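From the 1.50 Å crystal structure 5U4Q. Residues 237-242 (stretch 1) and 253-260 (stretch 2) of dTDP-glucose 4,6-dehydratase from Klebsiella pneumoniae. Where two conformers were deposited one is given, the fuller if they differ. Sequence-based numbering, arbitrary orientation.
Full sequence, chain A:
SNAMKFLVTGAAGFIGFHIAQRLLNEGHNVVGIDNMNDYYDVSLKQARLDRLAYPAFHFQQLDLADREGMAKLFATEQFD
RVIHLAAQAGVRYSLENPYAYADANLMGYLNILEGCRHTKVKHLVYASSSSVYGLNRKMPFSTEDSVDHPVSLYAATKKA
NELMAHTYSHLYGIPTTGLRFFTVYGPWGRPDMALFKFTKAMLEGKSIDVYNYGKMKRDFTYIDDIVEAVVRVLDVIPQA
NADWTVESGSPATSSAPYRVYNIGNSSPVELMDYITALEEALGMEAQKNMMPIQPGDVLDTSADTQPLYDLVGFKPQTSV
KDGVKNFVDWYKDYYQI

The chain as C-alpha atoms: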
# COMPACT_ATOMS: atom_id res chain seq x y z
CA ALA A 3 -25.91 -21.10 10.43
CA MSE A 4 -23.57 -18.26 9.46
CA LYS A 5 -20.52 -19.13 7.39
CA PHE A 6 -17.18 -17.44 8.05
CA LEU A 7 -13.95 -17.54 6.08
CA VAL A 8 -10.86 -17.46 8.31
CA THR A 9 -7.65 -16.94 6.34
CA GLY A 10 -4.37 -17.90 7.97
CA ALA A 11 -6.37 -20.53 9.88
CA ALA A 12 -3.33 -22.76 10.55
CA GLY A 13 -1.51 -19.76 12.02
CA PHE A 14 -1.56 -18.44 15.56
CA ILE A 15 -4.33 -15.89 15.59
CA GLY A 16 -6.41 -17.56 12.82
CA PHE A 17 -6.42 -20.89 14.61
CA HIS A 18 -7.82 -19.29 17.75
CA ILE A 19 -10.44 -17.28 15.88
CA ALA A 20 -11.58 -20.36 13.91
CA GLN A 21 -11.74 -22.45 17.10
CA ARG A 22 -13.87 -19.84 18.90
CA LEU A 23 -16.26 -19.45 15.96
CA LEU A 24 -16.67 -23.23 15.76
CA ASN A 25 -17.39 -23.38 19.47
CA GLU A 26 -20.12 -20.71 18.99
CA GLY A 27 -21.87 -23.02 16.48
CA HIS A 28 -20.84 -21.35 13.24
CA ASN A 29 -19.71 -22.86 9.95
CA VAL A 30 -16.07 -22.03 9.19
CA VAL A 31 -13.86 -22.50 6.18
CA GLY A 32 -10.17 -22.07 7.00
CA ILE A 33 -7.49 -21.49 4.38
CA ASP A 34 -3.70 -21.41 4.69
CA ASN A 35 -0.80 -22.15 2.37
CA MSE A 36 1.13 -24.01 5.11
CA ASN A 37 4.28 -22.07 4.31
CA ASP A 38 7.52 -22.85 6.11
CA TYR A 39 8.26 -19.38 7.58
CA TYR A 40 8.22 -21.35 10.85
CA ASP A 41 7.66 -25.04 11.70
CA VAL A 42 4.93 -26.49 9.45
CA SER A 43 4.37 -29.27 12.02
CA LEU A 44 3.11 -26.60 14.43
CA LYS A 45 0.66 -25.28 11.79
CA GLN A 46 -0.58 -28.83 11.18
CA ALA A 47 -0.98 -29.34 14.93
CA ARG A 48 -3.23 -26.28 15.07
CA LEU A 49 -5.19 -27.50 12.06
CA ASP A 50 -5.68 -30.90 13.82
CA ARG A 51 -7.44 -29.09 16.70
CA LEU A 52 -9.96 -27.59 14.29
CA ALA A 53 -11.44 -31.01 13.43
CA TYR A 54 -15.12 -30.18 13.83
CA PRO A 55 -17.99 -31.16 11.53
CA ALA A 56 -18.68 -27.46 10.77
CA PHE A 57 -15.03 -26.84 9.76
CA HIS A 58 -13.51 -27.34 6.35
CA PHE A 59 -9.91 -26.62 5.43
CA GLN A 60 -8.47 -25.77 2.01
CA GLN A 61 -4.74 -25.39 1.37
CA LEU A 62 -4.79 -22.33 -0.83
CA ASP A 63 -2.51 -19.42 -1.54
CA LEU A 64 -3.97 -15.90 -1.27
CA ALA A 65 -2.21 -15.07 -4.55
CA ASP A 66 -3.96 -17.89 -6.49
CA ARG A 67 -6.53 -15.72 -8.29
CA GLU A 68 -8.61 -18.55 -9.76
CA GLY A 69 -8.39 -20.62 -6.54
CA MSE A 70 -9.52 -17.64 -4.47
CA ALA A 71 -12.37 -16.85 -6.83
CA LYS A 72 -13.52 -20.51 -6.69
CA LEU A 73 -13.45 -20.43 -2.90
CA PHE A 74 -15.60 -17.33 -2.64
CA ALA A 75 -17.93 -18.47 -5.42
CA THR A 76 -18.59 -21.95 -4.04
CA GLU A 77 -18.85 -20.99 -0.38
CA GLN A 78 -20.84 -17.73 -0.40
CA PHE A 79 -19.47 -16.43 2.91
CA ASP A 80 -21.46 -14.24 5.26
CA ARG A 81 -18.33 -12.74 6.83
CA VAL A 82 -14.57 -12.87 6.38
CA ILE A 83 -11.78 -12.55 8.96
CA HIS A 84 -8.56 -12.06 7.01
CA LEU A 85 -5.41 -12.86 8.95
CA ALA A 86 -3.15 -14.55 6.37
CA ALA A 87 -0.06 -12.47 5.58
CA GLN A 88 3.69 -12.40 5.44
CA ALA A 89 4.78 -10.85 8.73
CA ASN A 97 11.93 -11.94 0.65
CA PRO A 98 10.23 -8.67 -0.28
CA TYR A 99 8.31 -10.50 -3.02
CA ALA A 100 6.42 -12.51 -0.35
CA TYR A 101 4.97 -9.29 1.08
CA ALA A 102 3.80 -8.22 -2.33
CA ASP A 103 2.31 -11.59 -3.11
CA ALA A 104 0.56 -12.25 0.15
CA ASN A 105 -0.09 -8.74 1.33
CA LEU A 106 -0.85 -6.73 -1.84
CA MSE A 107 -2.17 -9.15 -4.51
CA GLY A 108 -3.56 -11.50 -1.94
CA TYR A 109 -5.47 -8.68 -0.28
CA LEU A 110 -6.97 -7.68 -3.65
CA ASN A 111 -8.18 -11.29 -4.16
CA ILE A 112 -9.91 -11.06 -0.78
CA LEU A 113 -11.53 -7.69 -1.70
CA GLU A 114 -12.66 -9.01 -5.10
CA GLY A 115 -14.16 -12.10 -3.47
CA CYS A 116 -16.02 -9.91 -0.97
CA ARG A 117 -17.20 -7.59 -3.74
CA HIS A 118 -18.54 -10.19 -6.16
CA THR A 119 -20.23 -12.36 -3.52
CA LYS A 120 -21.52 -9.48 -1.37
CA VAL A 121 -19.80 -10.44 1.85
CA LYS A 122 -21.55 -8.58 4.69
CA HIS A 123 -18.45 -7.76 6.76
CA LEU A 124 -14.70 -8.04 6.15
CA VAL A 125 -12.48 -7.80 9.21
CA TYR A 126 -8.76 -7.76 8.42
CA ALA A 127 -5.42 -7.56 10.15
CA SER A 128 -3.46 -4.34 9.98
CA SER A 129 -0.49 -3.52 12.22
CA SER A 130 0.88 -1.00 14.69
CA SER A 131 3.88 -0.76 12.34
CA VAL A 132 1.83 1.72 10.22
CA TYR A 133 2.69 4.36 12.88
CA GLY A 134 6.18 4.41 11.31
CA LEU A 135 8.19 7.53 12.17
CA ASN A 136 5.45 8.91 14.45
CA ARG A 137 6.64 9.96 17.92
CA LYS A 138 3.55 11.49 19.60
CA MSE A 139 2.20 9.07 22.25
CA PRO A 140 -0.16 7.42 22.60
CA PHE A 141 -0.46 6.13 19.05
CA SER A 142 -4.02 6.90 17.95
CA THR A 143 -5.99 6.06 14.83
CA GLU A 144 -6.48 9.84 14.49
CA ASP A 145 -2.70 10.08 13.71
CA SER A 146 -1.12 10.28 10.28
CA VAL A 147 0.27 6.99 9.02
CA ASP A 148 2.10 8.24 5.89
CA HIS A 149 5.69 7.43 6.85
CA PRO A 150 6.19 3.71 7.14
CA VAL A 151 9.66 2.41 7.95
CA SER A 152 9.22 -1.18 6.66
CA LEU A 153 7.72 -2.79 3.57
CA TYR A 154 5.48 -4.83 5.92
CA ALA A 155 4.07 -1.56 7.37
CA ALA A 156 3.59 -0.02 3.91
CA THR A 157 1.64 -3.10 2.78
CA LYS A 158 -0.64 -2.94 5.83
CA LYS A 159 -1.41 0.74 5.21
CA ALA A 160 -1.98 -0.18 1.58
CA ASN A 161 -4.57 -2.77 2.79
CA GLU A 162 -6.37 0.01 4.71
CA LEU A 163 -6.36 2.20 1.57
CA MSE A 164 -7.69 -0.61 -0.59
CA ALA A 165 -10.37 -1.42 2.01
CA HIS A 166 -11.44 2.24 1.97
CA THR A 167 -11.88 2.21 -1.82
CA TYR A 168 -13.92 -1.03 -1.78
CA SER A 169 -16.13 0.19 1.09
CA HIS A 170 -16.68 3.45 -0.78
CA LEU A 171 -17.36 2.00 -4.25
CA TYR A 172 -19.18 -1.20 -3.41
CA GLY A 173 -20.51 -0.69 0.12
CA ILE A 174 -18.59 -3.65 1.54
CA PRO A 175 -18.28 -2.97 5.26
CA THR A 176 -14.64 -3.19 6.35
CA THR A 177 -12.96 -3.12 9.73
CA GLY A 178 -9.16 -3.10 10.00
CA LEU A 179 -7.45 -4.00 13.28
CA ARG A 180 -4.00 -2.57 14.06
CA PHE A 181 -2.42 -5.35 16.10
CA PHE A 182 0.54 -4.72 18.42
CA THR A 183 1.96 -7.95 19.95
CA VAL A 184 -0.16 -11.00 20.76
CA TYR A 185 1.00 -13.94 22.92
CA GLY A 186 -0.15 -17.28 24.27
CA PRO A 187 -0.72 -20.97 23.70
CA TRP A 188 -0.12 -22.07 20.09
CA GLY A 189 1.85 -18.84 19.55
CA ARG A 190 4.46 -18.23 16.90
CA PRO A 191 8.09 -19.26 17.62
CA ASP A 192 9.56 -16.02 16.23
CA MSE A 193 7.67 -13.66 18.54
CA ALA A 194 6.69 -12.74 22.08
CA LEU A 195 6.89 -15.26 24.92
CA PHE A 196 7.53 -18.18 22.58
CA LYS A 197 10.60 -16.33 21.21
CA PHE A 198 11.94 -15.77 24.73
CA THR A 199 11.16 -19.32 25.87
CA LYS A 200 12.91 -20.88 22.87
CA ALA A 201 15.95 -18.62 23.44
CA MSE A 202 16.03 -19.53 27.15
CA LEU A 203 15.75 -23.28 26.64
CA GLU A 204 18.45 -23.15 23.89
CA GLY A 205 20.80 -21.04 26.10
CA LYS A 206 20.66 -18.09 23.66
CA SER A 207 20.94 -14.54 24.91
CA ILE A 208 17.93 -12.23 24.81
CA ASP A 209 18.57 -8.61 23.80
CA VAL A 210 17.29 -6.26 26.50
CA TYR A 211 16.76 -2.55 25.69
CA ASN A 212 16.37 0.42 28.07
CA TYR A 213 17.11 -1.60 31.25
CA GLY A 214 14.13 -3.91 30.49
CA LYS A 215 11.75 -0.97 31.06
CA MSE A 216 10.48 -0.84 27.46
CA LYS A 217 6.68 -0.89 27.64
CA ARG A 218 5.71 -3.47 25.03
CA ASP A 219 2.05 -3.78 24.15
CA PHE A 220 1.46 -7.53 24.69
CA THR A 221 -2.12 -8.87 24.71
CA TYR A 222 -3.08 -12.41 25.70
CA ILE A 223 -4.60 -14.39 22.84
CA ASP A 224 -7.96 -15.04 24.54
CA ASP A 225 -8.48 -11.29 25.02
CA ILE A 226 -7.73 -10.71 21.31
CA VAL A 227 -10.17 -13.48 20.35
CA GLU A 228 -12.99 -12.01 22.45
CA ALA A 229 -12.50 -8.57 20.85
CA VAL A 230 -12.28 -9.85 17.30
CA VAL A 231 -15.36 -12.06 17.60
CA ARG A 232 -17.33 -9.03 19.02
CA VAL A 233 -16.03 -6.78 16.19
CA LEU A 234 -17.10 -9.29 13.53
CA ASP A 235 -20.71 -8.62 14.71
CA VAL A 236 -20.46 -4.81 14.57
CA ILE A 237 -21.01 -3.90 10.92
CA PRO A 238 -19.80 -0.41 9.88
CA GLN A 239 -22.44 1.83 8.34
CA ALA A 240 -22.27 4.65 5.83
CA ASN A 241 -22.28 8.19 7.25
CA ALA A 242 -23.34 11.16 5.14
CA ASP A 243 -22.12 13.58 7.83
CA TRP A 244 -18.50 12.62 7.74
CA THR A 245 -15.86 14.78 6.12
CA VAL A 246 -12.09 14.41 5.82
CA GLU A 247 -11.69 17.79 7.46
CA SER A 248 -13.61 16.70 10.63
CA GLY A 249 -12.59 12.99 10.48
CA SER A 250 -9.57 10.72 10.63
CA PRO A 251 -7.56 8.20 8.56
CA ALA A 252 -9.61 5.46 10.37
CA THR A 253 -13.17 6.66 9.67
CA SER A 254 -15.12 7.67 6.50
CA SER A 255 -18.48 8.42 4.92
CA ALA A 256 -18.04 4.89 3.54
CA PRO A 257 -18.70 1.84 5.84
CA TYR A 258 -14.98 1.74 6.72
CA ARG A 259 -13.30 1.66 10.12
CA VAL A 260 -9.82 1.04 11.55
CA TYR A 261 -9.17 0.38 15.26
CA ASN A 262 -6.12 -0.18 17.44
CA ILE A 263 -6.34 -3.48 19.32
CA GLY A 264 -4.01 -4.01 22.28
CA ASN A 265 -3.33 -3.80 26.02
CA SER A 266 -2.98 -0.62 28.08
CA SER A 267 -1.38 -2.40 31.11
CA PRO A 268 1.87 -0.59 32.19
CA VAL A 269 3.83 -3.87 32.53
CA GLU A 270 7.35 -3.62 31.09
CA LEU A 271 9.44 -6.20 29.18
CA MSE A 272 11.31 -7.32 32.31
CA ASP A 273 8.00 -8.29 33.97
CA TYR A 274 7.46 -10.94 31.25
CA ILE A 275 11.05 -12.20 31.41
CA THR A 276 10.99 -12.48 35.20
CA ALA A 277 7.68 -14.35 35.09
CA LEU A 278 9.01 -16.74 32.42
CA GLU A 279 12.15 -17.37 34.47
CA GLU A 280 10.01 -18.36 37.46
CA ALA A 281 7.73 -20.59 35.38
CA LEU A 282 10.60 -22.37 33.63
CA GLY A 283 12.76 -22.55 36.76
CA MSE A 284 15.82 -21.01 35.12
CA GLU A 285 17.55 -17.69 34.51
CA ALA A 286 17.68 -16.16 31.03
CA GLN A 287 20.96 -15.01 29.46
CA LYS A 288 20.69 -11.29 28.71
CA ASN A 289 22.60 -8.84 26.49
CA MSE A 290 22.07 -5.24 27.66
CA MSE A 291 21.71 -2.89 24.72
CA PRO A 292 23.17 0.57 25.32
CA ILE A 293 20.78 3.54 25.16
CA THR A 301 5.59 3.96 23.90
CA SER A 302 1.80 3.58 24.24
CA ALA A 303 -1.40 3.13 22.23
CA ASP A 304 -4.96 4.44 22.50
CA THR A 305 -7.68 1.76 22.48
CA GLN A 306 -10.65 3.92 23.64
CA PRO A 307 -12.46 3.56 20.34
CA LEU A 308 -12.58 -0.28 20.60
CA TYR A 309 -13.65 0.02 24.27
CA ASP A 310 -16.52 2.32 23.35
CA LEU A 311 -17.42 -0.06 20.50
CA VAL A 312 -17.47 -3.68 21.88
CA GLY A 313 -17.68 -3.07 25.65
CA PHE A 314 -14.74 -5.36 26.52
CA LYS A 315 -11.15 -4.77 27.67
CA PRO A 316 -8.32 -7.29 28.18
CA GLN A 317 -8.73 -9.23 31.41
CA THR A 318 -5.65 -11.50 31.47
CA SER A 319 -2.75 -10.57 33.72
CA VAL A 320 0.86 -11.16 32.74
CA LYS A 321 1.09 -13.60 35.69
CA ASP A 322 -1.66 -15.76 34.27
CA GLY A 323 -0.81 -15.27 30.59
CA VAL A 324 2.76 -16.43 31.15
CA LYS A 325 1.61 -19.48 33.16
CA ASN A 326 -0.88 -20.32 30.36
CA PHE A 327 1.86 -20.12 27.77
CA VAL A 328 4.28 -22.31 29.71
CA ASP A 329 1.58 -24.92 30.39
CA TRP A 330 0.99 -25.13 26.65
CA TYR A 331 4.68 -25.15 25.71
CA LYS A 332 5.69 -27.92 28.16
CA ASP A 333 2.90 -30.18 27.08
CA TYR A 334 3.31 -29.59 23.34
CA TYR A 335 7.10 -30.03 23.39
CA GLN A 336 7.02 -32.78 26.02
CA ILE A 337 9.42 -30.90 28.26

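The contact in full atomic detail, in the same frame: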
# COMPACT_ATOMS: atom_id res chain seq x y z
N ILE A 237 -21.16 -4.20 12.34
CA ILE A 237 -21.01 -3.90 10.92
C ILE A 237 -20.97 -2.39 10.66
O ILE A 237 -21.95 -1.69 10.95
CB ILE A 237 -22.11 -4.58 10.11
CG1 ILE A 237 -22.04 -6.11 10.33
CG2 ILE A 237 -21.97 -4.23 8.62
CD1 ILE A 237 -23.05 -6.92 9.57
N PRO A 238 -19.86 -1.85 10.12
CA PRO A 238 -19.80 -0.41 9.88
C PRO A 238 -20.86 0.05 8.89
O PRO A 238 -21.21 -0.69 8.01
CB PRO A 238 -18.41 -0.21 9.27
CG PRO A 238 -17.62 -1.33 9.84
CD PRO A 238 -18.56 -2.49 9.81
N GLN A 239 -21.38 1.25 9.14
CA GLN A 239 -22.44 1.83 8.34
C GLN A 239 -21.94 3.09 7.66
O GLN A 239 -21.07 3.76 8.16
CB GLN A 239 -23.61 2.20 9.24
CG GLN A 239 -24.18 1.00 9.97
CD GLN A 239 -24.74 -0.03 9.02
OE1 GLN A 239 -25.48 0.30 8.09
NE2 GLN A 239 -24.38 -1.30 9.22
N ALA A 240 -22.56 3.41 6.54
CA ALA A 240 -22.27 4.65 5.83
C ALA A 240 -22.68 5.85 6.69
O ALA A 240 -23.59 5.74 7.53
CB ALA A 240 -23.01 4.67 4.53
N ASN A 241 -22.02 6.98 6.48
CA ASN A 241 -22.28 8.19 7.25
C ASN A 241 -22.15 9.44 6.39
O ASN A 241 -21.05 9.94 6.18
CB ASN A 241 -21.28 8.27 8.40
CG ASN A 241 -21.45 9.52 9.24
OD1 ASN A 241 -22.42 10.28 9.09
ND2 ASN A 241 -20.50 9.75 10.15
N ALA A 242 -23.30 9.98 5.99
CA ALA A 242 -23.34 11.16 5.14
C ALA A 242 -22.79 12.43 5.80
O ALA A 242 -22.50 13.41 5.11
CB ALA A 242 -24.77 11.41 4.67
N THR A 253 -11.73 6.55 9.80
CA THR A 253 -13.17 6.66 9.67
C THR A 253 -13.46 7.16 8.25
O THR A 253 -12.53 7.52 7.53
CB THR A 253 -13.70 7.70 10.68
OG1 THR A 253 -12.95 8.93 10.56
CG2 THR A 253 -13.55 7.16 12.11
N SER A 254 -14.74 7.18 7.85
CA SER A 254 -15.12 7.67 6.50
C SER A 254 -16.63 7.86 6.39
O SER A 254 -17.38 7.47 7.27
CB SER A 254 -14.69 6.65 5.42
OG SER A 254 -15.06 7.06 4.09
N SER A 255 -17.08 8.45 5.28
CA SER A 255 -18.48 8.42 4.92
C SER A 255 -18.85 7.02 4.44
O SER A 255 -20.02 6.63 4.46
CB SER A 255 -18.80 9.45 3.83
OG SER A 255 -17.87 9.37 2.77
N ALA A 256 -17.85 6.27 3.94
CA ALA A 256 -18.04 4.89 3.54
C ALA A 256 -18.10 4.02 4.80
O ALA A 256 -17.64 4.45 5.86
CB ALA A 256 -16.87 4.45 2.69
N PRO A 257 -18.63 2.79 4.68
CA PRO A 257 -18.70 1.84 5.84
C PRO A 257 -17.31 1.21 6.06
O PRO A 257 -17.10 0.02 5.82
CB PRO A 257 -19.74 0.82 5.38
CG PRO A 257 -19.62 0.83 3.89
CD PRO A 257 -19.37 2.27 3.53
N TYR A 258 -16.40 2.04 6.55
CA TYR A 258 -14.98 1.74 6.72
C TYR A 258 -14.52 2.20 8.08
O TYR A 258 -14.76 3.35 8.47
CB TYR A 258 -14.19 2.50 5.65
CG TYR A 258 -12.71 2.77 5.92
CD1 TYR A 258 -11.72 1.89 5.46
CD2 TYR A 258 -12.29 3.93 6.56
CE1 TYR A 258 -10.38 2.15 5.68
CE2 TYR A 258 -10.94 4.21 6.78
CZ TYR A 258 -9.98 3.32 6.31
OH TYR A 258 -8.64 3.59 6.53
N ARG A 259 -13.85 1.31 8.81
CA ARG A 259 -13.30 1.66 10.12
C ARG A 259 -11.99 0.95 10.37
O ARG A 259 -11.80 -0.18 9.90
CB ARG A 259 -14.24 1.25 11.26
CG ARG A 259 -15.49 2.08 11.43
CD ARG A 259 -15.18 3.49 11.88
NE ARG A 259 -16.42 4.18 12.22
CZ ARG A 259 -17.28 4.66 11.32
NH1 ARG A 259 -18.39 5.26 11.72
NH2 ARG A 259 -17.03 4.53 10.02
N VAL A 260 -11.11 1.61 11.13
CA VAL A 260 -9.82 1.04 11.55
C VAL A 260 -9.74 1.30 13.06
O VAL A 260 -10.06 2.40 13.53
CB VAL A 260 -8.58 1.58 10.81
CG1 VAL A 260 -7.33 0.92 11.38
CG2 VAL A 260 -8.70 1.34 9.31
O HOH W 1 -19.03 5.60 8.28
O HOH W 2 -18.24 7.93 10.17

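Two segments run antiparallel, with Gln 239 beside Pro 257 and Asn 241 beside Ser 255 (CA to CA 4.5 Å in both pairs), and bury 350 Å² between them. Ile 237 points away and makes no contact, but its O accepts a hydrogen bond from NE2 of Gln 239 (3.0 Å), whose side chain folds back along its own segment. Pro 238 points toward stretch 2: its CB lies 4.2 Å from CB of Pro 257 and 4.3 Å from CG of Arg 259, an apolar patch built from two rings and the aliphatic part of the arginine. Gln 239 faces the partner through its backbone. Water 1 lies 2.7 Å from both Gln 239 O and Ser 254 O and accepts from Arg 259 NH2 (2.9 Å), so one water links the two stretches. Ala 240 adds a light apolar touch, CB to Pro 257 CD at 4.5 Å. The one direct hydrogen bond across the stretches runs from Asn 241 N to Ser 255 O (2.9 Å, nearly linear at 167°). Around it, CA-H...O contacts join Ala 240 CA to Ser 255 O (3.3 Å) and Ser 255 CA to Asn 241 O (3.2 Å). Asn 241 ND2 donates to water 2 (2.9 Å), which donates to Ser 254 O (3.1 Å).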